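Local coordinates for G-protein interacting protein 1 (Dictyostelium discoideum, PDB 5Z1N) that probably binds heterotrimeric G proteins through their beta/gamma subunits, its C-terminal helical domain enclosing phospholipid acyl chains, at residues A[95-106]-A[129-139]. Sequence-based numbering, arbitrary orientation.
Sequences LEKASTALKEAE and FAFLGSLDFFT. With PEF (di-palmitoyl-3-sn-phosphatidylethanolamine), chain B.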
ATOM      1  N   LEU A  95      -1.114  12.108   8.972  1.00 10.76           N
ATOM      2  CA  LEU A  95      -1.764  11.023   8.248  1.00 10.63           C
ATOM      3  C   LEU A  95      -2.301  11.513   6.913  1.00  6.90           C
ATOM      4  O   LEU A  95      -2.206  10.811   5.896  1.00  8.66           O
ATOM      5  CB  LEU A  95      -2.880  10.420   9.104  1.00  6.98           C
ATOM      6  CG  LEU A  95      -2.417   9.594  10.311  1.00 10.62           C
ATOM      7  CD1 LEU A  95      -3.605   9.149  11.153  1.00 13.04           C
ATOM      8  CD2 LEU A  95      -1.609   8.387   9.853  1.00  8.32           C
ATOM      9  N   GLU A  96      -2.840  12.735   6.893  1.00  8.83           N
ATOM     10  CA  GLU A  96      -3.300  13.320   5.641  1.00  9.63           C
ATOM     11  C   GLU A  96      -2.197  13.301   4.597  1.00 11.31           C
ATOM     12  O   GLU A  96      -2.429  12.907   3.447  1.00  9.59           O
ATOM     13  CB  GLU A  96      -3.791  14.748   5.874  1.00 15.20           C
ATOM     14  CG  GLU A  96      -4.505  15.352   4.684  1.00 22.87           C
ATOM     15  CD  GLU A  96      -5.392  16.514   5.071  1.00 51.85           C
ATOM     16  OE1 GLU A  96      -5.203  17.062   6.181  1.00 42.98           O
ATOM     17  OE2 GLU A  96      -6.280  16.876   4.268  1.00 41.86           O
ATOM     18  N   LYS A  97      -0.976  13.686   4.985  1.00 11.73           N
ATOM     19  CA  LYS A  97       0.115  13.682   4.020  1.00  9.16           C
ATOM     20  C   LYS A  97       0.344  12.280   3.480  1.00  8.52           C
ATOM     21  O   LYS A  97       0.456  12.090   2.261  1.00 14.18           O
ATOM     22  CB  LYS A  97       1.385  14.250   4.652  1.00  9.83           C
ATOM     23  CG  LYS A  97       1.310  15.755   4.853  1.00 19.26           C
ATOM     24  CD  LYS A  97       2.644  16.353   5.256  1.00 17.68           C
ATOM     25  CE  LYS A  97       2.559  17.874   5.305  1.00 24.21           C
ATOM     26  NZ  LYS A  97       3.904  18.498   5.444  1.00 32.23           N
ATOM     27  N   ALA A  98       0.338  11.276   4.366  1.00  6.54           N
ATOM     28  CA  ALA A  98       0.414   9.895   3.903  1.00  6.03           C
ATOM     29  C   ALA A  98      -0.663   9.630   2.863  1.00  6.59           C
ATOM     30  O   ALA A  98      -0.375   9.174   1.747  1.00  8.51           O
ATOM     31  CB  ALA A  98       0.278   8.930   5.081  1.00  7.72           C
ATOM     32  N   SER A  99      -1.909   9.981   3.194  1.00  6.67           N
ATOM     33  CA  SER A  99      -3.009   9.736   2.271  1.00  6.35           C
ATOM     34  C   SER A  99      -2.748  10.436   0.950  1.00  7.91           C
ATOM     35  O   SER A  99      -2.848   9.826  -0.125  1.00  8.28           O
ATOM     36  CB  SER A  99      -4.328  10.203   2.890  1.00  7.80           C
ATOM     37  OG  SER A  99      -5.432   9.809   2.088  1.00 20.70           O
ATOM     38  N   THR A 100      -2.322  11.700   1.017  1.00 11.82           N
ATOM     39  CA  THR A 100      -2.088  12.439  -0.215  1.00 13.43           C
ATOM     40  C   THR A 100      -0.978  11.784  -1.017  1.00  9.41           C
ATOM     41  O   THR A 100      -1.109  11.598  -2.234  1.00  9.31           O
ATOM     42  CB  THR A 100      -1.765  13.897   0.101  1.00 11.48           C
ATOM     43  OG1 THR A 100      -2.923  14.514   0.678  1.00 13.34           O
ATOM     44  CG2 THR A 100      -1.386  14.648  -1.164  1.00 14.94           C
ATOM     45  N   ALA A 101       0.084  11.339  -0.333  1.00  9.44           N
ATOM     46  CA  ALA A 101       1.164  10.672  -1.046  1.00 10.35           C
ATOM     47  C   ALA A 101       0.639   9.442  -1.767  1.00 10.28           C
ATOM     48  O   ALA A 101       0.940   9.225  -2.950  1.00 10.46           O
ATOM     49  CB  ALA A 101       2.291  10.300  -0.083  1.00  4.23           C
ATOM     50  N   LEU A 102      -0.211   8.663  -1.096  1.00  5.20           N
ATOM     51  CA  LEU A 102      -0.689   7.456  -1.746  1.00  6.25           C
ATOM     52  C   LEU A 102      -1.606   7.803  -2.913  1.00  8.02           C
ATOM     53  O   LEU A 102      -1.576   7.116  -3.943  1.00 13.03           O
ATOM     54  CB  LEU A 102      -1.365   6.542  -0.725  1.00  6.77           C
ATOM     55  CG  LEU A 102      -0.333   5.960   0.258  1.00 12.18           C
ATOM     56  CD1 LEU A 102      -0.983   5.104   1.344  1.00 15.91           C
ATOM     57  CD2 LEU A 102       0.738   5.167  -0.480  1.00 10.08           C
ATOM     58  N   LYS A 103      -2.353   8.910  -2.809  1.00  7.77           N
ATOM     59  CA  LYS A 103      -3.144   9.348  -3.953  1.00  7.01           C
ATOM     60  C   LYS A 103      -2.240   9.576  -5.155  1.00 10.93           C
ATOM     61  O   LYS A 103      -2.533   9.103  -6.261  1.00 10.80           O
ATOM     62  CB  LYS A 103      -3.934  10.613  -3.608  1.00  8.81           C
ATOM     63  CG  LYS A 103      -4.779  11.193  -4.758  1.00  7.71           C
ATOM     64  CD  LYS A 103      -5.812  10.198  -5.280  1.00 15.28           C
ATOM     65  CE  LYS A 103      -6.797   9.789  -4.189  1.00 17.88           C
ATOM     66  NZ  LYS A 103      -7.882   8.905  -4.718  1.00 19.78           N
ATOM     67  N   GLU A 104      -1.093  10.228  -4.935  1.00 11.85           N
ATOM     68  CA  GLU A 104      -0.147  10.417  -6.027  1.00 10.72           C
ATOM     69  C   GLU A 104       0.267   9.068  -6.600  1.00  9.16           C
ATOM     70  O   GLU A 104       0.165   8.838  -7.813  1.00  9.76           O
ATOM     71  CB  GLU A 104       1.059  11.221  -5.540  1.00 10.99           C
ATOM     72  CG  GLU A 104       2.254  11.224  -6.477  1.00 11.73           C
ATOM     73  CD  GLU A 104       2.033  12.024  -7.747  1.00 17.08           C
ATOM     74  OE1 GLU A 104       0.986  12.694  -7.875  1.00 23.59           O
ATOM     75  OE2 GLU A 104       2.921  11.983  -8.623  1.00 18.36           O
ATOM     76  N   ALA A 105       0.647   8.131  -5.725  1.00  6.64           N
ATOM     77  CA  ALA A 105       1.002   6.800  -6.201  1.00 10.88           C
ATOM     78  C   ALA A 105      -0.136   6.211  -7.021  1.00  5.54           C
ATOM     79  O   ALA A 105       0.079   5.717  -8.137  1.00 10.52           O
ATOM     80  CB  ALA A 105       1.353   5.887  -5.025  1.00  6.40           C
ATOM     81  N   GLU A 106      -1.367   6.333  -6.510  1.00  7.76           N
ATOM     82  CA  GLU A 106      -2.528   5.836  -7.236  1.00  8.46           C
ATOM     83  C   GLU A 106      -2.516   6.359  -8.663  1.00  9.05           C
ATOM     84  O   GLU A 106      -2.450   5.588  -9.629  1.00 11.03           O
ATOM     85  CB  GLU A 106      -3.818   6.249  -6.521  1.00  9.42           C
ATOM     86  CG  GLU A 106      -5.090   5.816  -7.249  1.00  7.52           C
ATOM     87  CD  GLU A 106      -6.354   6.335  -6.590  1.00 13.55           C
ATOM     88  OE1 GLU A 106      -6.331   6.591  -5.368  1.00 16.54           O
ATOM     89  OE2 GLU A 106      -7.370   6.490  -7.297  1.00 18.34           O
ATOM     90  N   PHE A 129      -6.227   1.548  -4.160  1.00 10.27           N
ATOM     91  CA  PHE A 129      -5.455   2.634  -3.563  1.00 11.45           C
ATOM     92  C   PHE A 129      -6.330   3.550  -2.721  1.00 13.26           C
ATOM     93  O   PHE A 129      -5.870   4.096  -1.713  1.00 16.49           O
ATOM     94  CB  PHE A 129      -4.755   3.451  -4.648  1.00  8.01           C
ATOM     95  CG  PHE A 129      -3.384   2.952  -5.008  1.00 12.73           C
ATOM     96  CD1 PHE A 129      -2.268   3.402  -4.324  1.00 12.13           C
ATOM     97  CD2 PHE A 129      -3.209   2.056  -6.049  1.00 10.74           C
ATOM     98  CE1 PHE A 129      -1.004   2.952  -4.661  1.00 11.05           C
ATOM     99  CE2 PHE A 129      -1.950   1.602  -6.389  1.00 12.57           C
ATOM    100  CZ  PHE A 129      -0.846   2.052  -5.697  1.00 13.87           C
ATOM    101  N   ALA A 130      -7.587   3.743  -3.122  1.00 12.11           N
ATOM    102  CA  ALA A 130      -8.472   4.620  -2.370  1.00  9.87           C
ATOM    103  C   ALA A 130      -8.788   4.032  -1.005  1.00 13.64           C
ATOM    104  O   ALA A 130      -8.901   4.767  -0.018  1.00 15.24           O
ATOM    105  CB  ALA A 130      -9.758   4.876  -3.153  1.00  6.85           C
ATOM    106  N   PHE A 131      -8.931   2.709  -0.923  1.00 10.05           N
ATOM    107  CA  PHE A 131      -9.133   2.091   0.381  1.00 12.22           C
ATOM    108  C   PHE A 131      -7.846   2.101   1.197  1.00 12.17           C
ATOM    109  O   PHE A 131      -7.828   2.571   2.340  1.00 13.70           O
ATOM    110  CB  PHE A 131      -9.650   0.664   0.220  1.00 18.77           C
ATOM    111  CG  PHE A 131      -9.987   0.000   1.522  1.00 11.13           C
ATOM    112  CD1 PHE A 131      -9.037  -0.735   2.208  1.00 20.72           C
ATOM    113  CD2 PHE A 131     -11.255   0.122   2.064  1.00 21.69           C
ATOM    114  CE1 PHE A 131      -9.346  -1.342   3.409  1.00 23.55           C
ATOM    115  CE2 PHE A 131     -11.570  -0.484   3.261  1.00 26.16           C
ATOM    116  CZ  PHE A 131     -10.616  -1.217   3.933  1.00 22.23           C
ATOM    117  N   LEU A 132      -6.755   1.587   0.620  1.00 14.31           N
ATOM    118  CA  LEU A 132      -5.509   1.441   1.371  1.00 16.94           C
ATOM    119  C   LEU A 132      -4.909   2.785   1.752  1.00 11.68           C
ATOM    120  O   LEU A 132      -4.194   2.879   2.757  1.00 13.64           O
ATOM    121  CB  LEU A 132      -4.491   0.641   0.561  1.00 20.00           C
ATOM    122  CG  LEU A 132      -4.802  -0.818   0.252  1.00 22.69           C
ATOM    123  CD1 LEU A 132      -3.830  -1.314  -0.798  1.00 20.01           C
ATOM    124  CD2 LEU A 132      -4.723  -1.663   1.511  1.00 31.53           C
ATOM    125  N   GLY A 133      -5.160   3.822   0.961  1.00 10.03           N
ATOM    126  CA  GLY A 133      -4.664   5.149   1.246  1.00  7.48           C
ATOM    127  C   GLY A 133      -5.675   6.073   1.880  1.00  9.02           C
ATOM    128  O   GLY A 133      -5.423   7.281   1.958  1.00 12.00           O
ATOM    129  N   SER A 134      -6.810   5.554   2.336  1.00 10.76           N
ATOM    130  CA  SER A 134      -7.857   6.401   2.885  1.00 10.03           C
ATOM    131  C   SER A 134      -7.444   6.966   4.238  1.00  9.01           C
ATOM    132  O   SER A 134      -6.957   6.236   5.105  1.00  8.55           O
ATOM    133  CB  SER A 134      -9.155   5.612   3.025  1.00 11.52           C
ATOM    134  OG  SER A 134     -10.093   6.325   3.809  1.00 13.37           O
ATOM    135  N   LEU A 135      -7.656   8.271   4.419  1.00  7.10           N
ATOM    136  CA  LEU A 135      -7.460   8.874   5.733  1.00 11.31           C
ATOM    137  C   LEU A 135      -8.396   8.269   6.773  1.00 10.75           C
ATOM    138  O   LEU A 135      -8.033   8.170   7.951  1.00  8.51           O
ATOM    139  CB  LEU A 135      -7.657  10.387   5.644  1.00 12.18           C
ATOM    140  CG  LEU A 135      -7.386  11.205   6.906  1.00 14.39           C
ATOM    141  CD1 LEU A 135      -6.009  10.894   7.469  1.00 11.03           C
ATOM    142  CD2 LEU A 135      -7.516  12.690   6.600  1.00 13.06           C
ATOM    143  N   ASP A 136      -9.600   7.852   6.366  1.00  7.53           N
ATOM    144  CA  ASP A 136     -10.502   7.184   7.304  1.00  9.79           C
ATOM    145  C   ASP A 136      -9.917   5.858   7.775  1.00 10.77           C
ATOM    146  O   ASP A 136     -10.012   5.510   8.962  1.00 11.88           O
ATOM    147  CB  ASP A 136     -11.866   6.954   6.655  1.00 10.06           C
ATOM    148  CG  ASP A 136     -12.532   8.242   6.224  1.00 13.65           C
ATOM    149  OD1 ASP A 136     -12.358   9.267   6.909  1.00 11.47           O
ATOM    150  OD2 ASP A 136     -13.237   8.224   5.199  1.00 11.49           O
ATOM    151  N   PHE A 137      -9.321   5.101   6.850  1.00  7.02           N
ATOM    152  CA  PHE A 137      -8.640   3.860   7.205  1.00  7.75           C
ATOM    153  C   PHE A 137      -7.531   4.124   8.214  1.00  9.73           C
ATOM    154  O   PHE A 137      -7.423   3.434   9.236  1.00 12.39           O
ATOM    155  CB  PHE A 137      -8.095   3.208   5.928  1.00  7.88           C
ATOM    156  CG  PHE A 137      -7.347   1.919   6.149  1.00 15.28           C
ATOM    157  CD1 PHE A 137      -7.811   0.961   7.035  1.00 14.38           C
ATOM    158  CD2 PHE A 137      -6.190   1.652   5.435  1.00  8.89           C
ATOM    159  CE1 PHE A 137      -7.118  -0.225   7.220  1.00 19.45           C
ATOM    160  CE2 PHE A 137      -5.500   0.468   5.612  1.00 15.46           C
ATOM    161  CZ  PHE A 137      -5.966  -0.473   6.505  1.00 12.87           C
ATOM    162  N   PHE A 138      -6.724   5.157   7.965  1.00 10.44           N
ATOM    163  CA  PHE A 138      -5.610   5.459   8.858  1.00  6.40           C
ATOM    164  C   PHE A 138      -6.106   5.861  10.244  1.00 13.63           C
ATOM    165  O   PHE A 138      -5.609   5.357  11.257  1.00  9.03           O
ATOM    166  CB  PHE A 138      -4.729   6.556   8.251  1.00  4.28           C
ATOM    167  CG  PHE A 138      -4.047   6.155   6.966  1.00  7.08           C
ATOM    168  CD1 PHE A 138      -3.893   4.819   6.627  1.00  3.81           C
ATOM    169  CD2 PHE A 138      -3.559   7.123   6.096  1.00  7.22           C
ATOM    170  CE1 PHE A 138      -3.266   4.454   5.444  1.00  7.81           C
ATOM    171  CE2 PHE A 138      -2.934   6.766   4.914  1.00  6.59           C
ATOM    172  CZ  PHE A 138      -2.784   5.428   4.587  1.00  5.16           C
ATOM    173  N   THR A 139      -7.092   6.763  10.317  1.00  8.70           N
ATOM    174  CA  THR A 139      -7.570   7.207  11.627  1.00  9.98           C
ATOM    175  C   THR A 139      -8.180   6.050  12.411  1.00 14.57           C
ATOM    176  O   THR A 139      -7.912   5.890  13.614  1.00 13.22           O
ATOM    177  CB  THR A 139      -8.575   8.353  11.482  1.00 13.60           C
ATOM    178  OG1 THR A 139      -9.697   7.922  10.706  1.00 18.87           O
ATOM    179  CG2 THR A 139      -7.927   9.556  10.810  1.00 12.22           C
TER
HETATM  180  C2  PEF B 401       8.890  -7.593  -3.885  1.00 24.15           C
HETATM  181  C1  PEF B 401       9.719  -7.122  -5.074  1.00 24.30           C
HETATM  182  N   PEF B 401      15.264  -5.002  -5.083  0.50 29.33           N
HETATM  183  C3  PEF B 401       9.764  -7.897  -2.679  1.00 13.45           C
HETATM  184  C4  PEF B 401      13.136  -5.212  -6.216  0.50 36.42           C
HETATM  185  C5  PEF B 401      14.573  -4.723  -6.324  0.50 35.46           C
HETATM  186  C10 PEF B 401       6.690  -7.012  -3.162  1.00 22.40           C
HETATM  187  C11 PEF B 401       5.566  -6.017  -3.019  1.00 29.38           C
HETATM  188  C12 PEF B 401       4.879  -6.120  -1.661  1.00 23.00           C
HETATM  189  C13 PEF B 401       3.998  -4.888  -1.485  1.00 20.54           C
HETATM  190  C14 PEF B 401       3.124  -4.933  -0.236  1.00 21.61           C
HETATM  191  C15 PEF B 401       2.571  -3.534   0.026  1.00 27.43           C
HETATM  192  C16 PEF B 401       1.590  -3.512   1.189  1.00 35.38           C
HETATM  193  C17 PEF B 401       1.351  -2.090   1.690  1.00 32.13           C
HETATM  194  C18 PEF B 401       1.112  -1.108   0.548  1.00 30.61           C
HETATM  195  C19 PEF B 401       0.067  -0.063   0.923  1.00 35.19           C
HETATM  196  C20 PEF B 401       0.366   0.600   2.265  1.00 20.72           C
HETATM  197  C21 PEF B 401      -0.863   0.560   3.166  1.00 21.44           C
HETATM  198  C22 PEF B 401      -0.553   1.099   4.558  1.00 20.19           C
HETATM  199  C23 PEF B 401      -1.641   0.706   5.553  1.00 14.73           C
HETATM  200  C24 PEF B 401      -1.392   1.350   6.911  1.00 14.44           C
HETATM  201  C25 PEF B 401      -2.359   0.832   7.951  1.00 20.26           C
HETATM  202  C30 PEF B 401       9.452  -6.162  -0.943  1.00 27.79           C
HETATM  203  C31 PEF B 401       9.856  -4.860  -0.295  1.00 27.61           C
HETATM  204  C32 PEF B 401       8.887  -3.756  -0.700  1.00 25.24           C
HETATM  205  C33 PEF B 401       9.057  -3.375  -2.165  1.00 29.79           C
HETATM  206  C34 PEF B 401       7.752  -2.831  -2.736  1.00 39.05           C
HETATM  207  C35 PEF B 401       7.956  -2.256  -4.134  1.00 40.18           C
HETATM  208  C36 PEF B 401       6.656  -2.263  -4.930  1.00 51.35           C
HETATM  209  C37 PEF B 401       6.707  -1.302  -6.113  1.00 40.40           C
HETATM  210  C38 PEF B 401       5.474  -1.466  -6.998  1.00 37.89           C
HETATM  211  C39 PEF B 401       4.768  -0.134  -7.227  1.00 42.95           C
HETATM  212  C40 PEF B 401       3.558  -0.279  -8.146  1.00 35.70           C
HETATM  213  C41 PEF B 401       2.513  -1.229  -7.573  1.00 41.06           C
HETATM  214  C42 PEF B 401       1.927  -0.717  -6.260  1.00 31.45           C
HETATM  215  C43 PEF B 401       0.754  -1.585  -5.819  1.00 17.80           C
HETATM  216  C44 PEF B 401       0.178  -1.116  -4.489  1.00 33.59           C
HETATM  217  C45 PEF B 401      -1.115  -1.841  -4.182  1.00 23.97           C
HETATM  218  O4  PEF B 401       6.516  -8.203  -2.977  1.00 14.21           O
HETATM  219  O5  PEF B 401       8.513  -6.811  -0.512  1.00 28.09           O
HETATM  220  O2  PEF B 401       8.010  -6.535  -3.530  1.00 20.00           O
HETATM  221  O3  PEF B 401      10.163  -6.654  -2.109  1.00 29.60           O
HETATM  222  O1P PEF B 401      12.669  -8.896  -6.559  1.00 16.64           O
HETATM  223  O2P PEF B 401      11.303  -6.804  -7.383  1.00 18.79           O
HETATM  224  O3P PEF B 401      11.017  -7.701  -5.028  1.00 22.49           O
HETATM  225  O4P PEF B 401      13.108  -6.544  -5.705  1.00 28.97           O
HETATM  226  P   PEF B 401      12.011  -7.559  -6.287  1.00 19.14           P
HETATM  227  O   HOH W   1      -8.453   9.735   1.960  1.00 10.31           O
HETATM  228  O   HOH W   2      -5.346   8.343  -0.897  1.00 12.11           O
HETATM  229  O   HOH W   3      -5.166   6.576  -2.703  1.00 13.89           O
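Phe138 sits as a knob in the hole formed on helix 92-113 by Leu95, Ala98, Ser99 and Leu102, a compact example of how a helix break can be packed against a continuous helix. Its ring comes in edge first, with CZ 3.7 Å from Leu102 CD1 and the backbone N of Ser99 also near the ring plane, while Ser134 O lies over one face. Leu135 extends the apolar patch: a chi1 of -175°, which sets CG opposite the backbone N, brings the end of its side chain up to helix 92-113, with CD1 3.6 Å from Leu95 CB. Toward the other end, Phe129 packs against helix 92-113 at Ala105 and Glu106, one ring face covered by Glu106 CA at 3.9 Å from the centroid, a CH-pi contact. Ring atom CZ meets lipid carbon C44 at 3.5 Å, and an alanine in place of Phe129 would probably open a gap between Ala105, Glu106 and this acyl chain. Between the two aromatic residues, with no side chain at Gly133, its CA can lie 3.7 Å from Leu102 CD1. Here the polar edge begins: Ser99 OG donates to Gly133 O at 2.5 Å, almost in line with the carbonyl (168°), and one water bridges Ser99 OG to Leu135 N. Farther out, within helix 92-113, Lys103 NZ and Glu106 OE1 form a salt bridge at 2.9 Å. Ser134 N-caps helix 135-144 through weak bonds, and Phe129, Phe137 and Phe138 line the phosphatidylethanolamine pocket inside the all-helical, TNFAIP8-like lipid-binding fold.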